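Local coordinates for protein transcriptional regulator, LuxR family (Burkholderia thailandensis, PDB 3MQQ) that probably binds DNA and regulates transcription as a whole protein, of which this chain is the PAS domain, at residues B[36-39]-B[40-43]. Sequence-based numbering, arbitrary orientation.
Sequences RCAR and ADLI. With EOH (ethanol), chain I.
Within the PAS domain, the short helix 39-42 is opened by a side chain folded back on its N-terminal side: the carboxylate of D41 accepts a hydrogen bond from the backbone N-H of A38, the half of a capping box that the N3 residue supplies. OD2 lies 2.9 Å from A38 N in a fairly straight bond (162°), met on the anti side and somewhat out of the carboxylate plane. A separate backbone turn bond, D41 N to A38 O at 2.9 Å, is more bent, its donor standing well above the carbonyl plane, so A38 and D41 are joined twice. With chi1 at -64°, CG of D41 sits beside its own backbone N, which carries the carboxylate back to A38. One residue further on, R39 O takes two donors: L42 N from above its carbonyl plane at 2.8 Å, and I43 N at 3.0 Å almost in line with the C=O bond. R39 and I43 run side by side, I43 CD1 coming 4.2 Å from R39 NH2, obliquely to the guanidinium, and L42 packs on I24 and C27 of strand 23-27 and on L31 of helix 29-34. R36, the C-prime residue of the Schellman motif ending that helix, donates from NH1 to the O of an ethanol, probably from the crystallisation liquor, at 2.9 Å, near the guanidinium plane. C37 meets L42 across the turn, SG resting 3.5 Å from CD1.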
ATOM      1  N   ARG B  36      13.446  -4.335 -10.424  1.00 27.34           N
ATOM      2  CA  ARG B  36      13.981  -5.198 -11.480  1.00 27.88           C
ATOM      3  C   ARG B  36      15.052  -6.168 -11.005  1.00 29.31           C
ATOM      4  O   ARG B  36      16.117  -6.293 -11.636  1.00 30.79           O
ATOM      5  CB  ARG B  36      14.537  -4.358 -12.649  1.00 30.14           C
ATOM      6  CG  ARG B  36      13.653  -3.219 -13.111  1.00 30.45           C
ATOM      7  CD  ARG B  36      12.354  -3.674 -13.782  1.00 33.80           C
ATOM      8  NE  ARG B  36      11.672  -2.581 -14.490  1.00 35.10           N
ATOM      9  CZ  ARG B  36      10.495  -2.060 -14.144  1.00 33.41           C
ATOM     10  NH1 ARG B  36       9.820  -2.527 -13.100  1.00 32.70           N
ATOM     11  NH2 ARG B  36       9.976  -1.079 -14.870  1.00 34.60           N
ATOM     12  N   CYS B  37      14.756  -6.878  -9.915  1.00 28.19           N
ATOM     13  CA  CYS B  37      15.672  -7.893  -9.391  1.00 30.59           C
ATOM     14  C   CYS B  37      14.878  -9.028  -8.751  1.00 29.96           C
ATOM     15  O   CYS B  37      13.656  -9.065  -8.872  1.00 29.16           O
ATOM     16  CB  CYS B  37      16.605  -7.270  -8.365  1.00 31.09           C
ATOM     17  SG  CYS B  37      15.725  -6.485  -7.007  1.00 31.34           S
ATOM     18  N   ALA B  38      15.579  -9.951  -8.094  1.00 31.42           N
ATOM     19  CA  ALA B  38      14.922 -11.019  -7.331  1.00 31.25           C
ATOM     20  C   ALA B  38      14.751 -10.624  -5.871  1.00 30.77           C
ATOM     21  O   ALA B  38      15.511  -9.806  -5.352  1.00 30.84           O
ATOM     22  CB  ALA B  38      15.714 -12.280  -7.420  1.00 33.26           C
ATOM     23  N   ARG B  39      13.771 -11.221  -5.196  1.00 28.34           N
ATOM     24  CA  ARG B  39      13.618 -10.984  -3.760  1.00 27.05           C
ATOM     25  C   ARG B  39      14.920 -11.288  -3.022  1.00 26.39           C
ATOM     26  O   ARG B  39      15.310 -10.555  -2.118  1.00 24.37           O
ATOM     27  CB  ARG B  39      12.501 -11.859  -3.178  1.00 30.72           C
ATOM     28  CG  ARG B  39      11.078 -11.422  -3.469  1.00 34.42           C
ATOM     29  CD  ARG B  39      10.095 -12.239  -2.595  1.00 41.34           C
ATOM     30  NE  ARG B  39      10.521 -12.322  -1.195  1.00 44.58           N
ATOM     31  CZ  ARG B  39      10.612 -13.446  -0.491  1.00 50.40           C
ATOM     32  NH1 ARG B  39      10.284 -14.613  -1.037  1.00 57.07           N
ATOM     33  NH2 ARG B  39      11.016 -13.400   0.772  1.00 52.73           N
ATOM     34  N   ALA B  40      15.589 -12.368  -3.429  1.00 28.83           N
ATOM     35  CA  ALA B  40      16.879 -12.749  -2.848  1.00 30.58           C
ATOM     36  C   ALA B  40      17.907 -11.621  -2.940  1.00 28.94           C
ATOM     37  O   ALA B  40      18.787 -11.527  -2.086  1.00 30.91           O
ATOM     38  CB  ALA B  40      17.417 -13.998  -3.520  1.00 35.52           C
ATOM     39  N   ASP B  41      17.817 -10.782  -3.971  1.00 28.09           N
ATOM     40  CA  ASP B  41      18.745  -9.642  -4.114  1.00 29.79           C
ATOM     41  C   ASP B  41      18.483  -8.550  -3.076  1.00 27.20           C
ATOM     42  O   ASP B  41      19.365  -7.754  -2.780  1.00 30.38           O
ATOM     43  CB  ASP B  41      18.699  -9.029  -5.522  1.00 32.35           C
ATOM     44  CG  ASP B  41      19.168 -10.001  -6.610  1.00 37.84           C
ATOM     45  OD1 ASP B  41      20.228 -10.656  -6.447  1.00 41.08           O
ATOM     46  OD2 ASP B  41      18.468 -10.106  -7.637  1.00 40.31           O
ATOM     47  N   LEU B  42      17.270  -8.530  -2.522  1.00 24.38           N
ATOM     48  CA  LEU B  42      16.850  -7.444  -1.641  1.00 23.69           C
ATOM     49  C   LEU B  42      16.885  -7.813  -0.172  1.00 22.82           C
ATOM     50  O   LEU B  42      17.039  -6.945   0.686  1.00 24.39           O
ATOM     51  CB  LEU B  42      15.455  -6.924  -2.041  1.00 22.52           C
ATOM     52  CG  LEU B  42      15.435  -6.175  -3.381  1.00 26.49           C
ATOM     53  CD1 LEU B  42      14.042  -6.100  -3.952  1.00 25.86           C
ATOM     54  CD2 LEU B  42      16.000  -4.782  -3.148  1.00 28.83           C
ATOM     55  N   ILE B  43      16.708  -9.089   0.129  1.00 23.20           N
ATOM     56  CA  ILE B  43      16.724  -9.529   1.516  1.00 24.15           C
ATOM     57  C   ILE B  43      18.092  -9.285   2.156  1.00 24.10           C
ATOM     58  O   ILE B  43      19.122  -9.808   1.716  1.00 25.50           O
ATOM     59  CB  ILE B  43      16.342 -11.005   1.641  1.00 27.41           C
ATOM     60  CG1 ILE B  43      14.950 -11.225   1.043  1.00 28.06           C
ATOM     61  CG2 ILE B  43      16.427 -11.466   3.101  1.00 30.38           C
ATOM     62  CD1 ILE B  43      13.853 -10.473   1.733  1.00 29.92           C
TER
HETATM   63  C1  EOH I 123       7.026  -2.749 -11.268  1.00 32.98           C
HETATM   64  C2  EOH I 123       5.578  -3.112 -11.584  1.00 35.35           C
HETATM   65  O   EOH I 123       7.501  -1.495 -11.758  1.00 33.17           O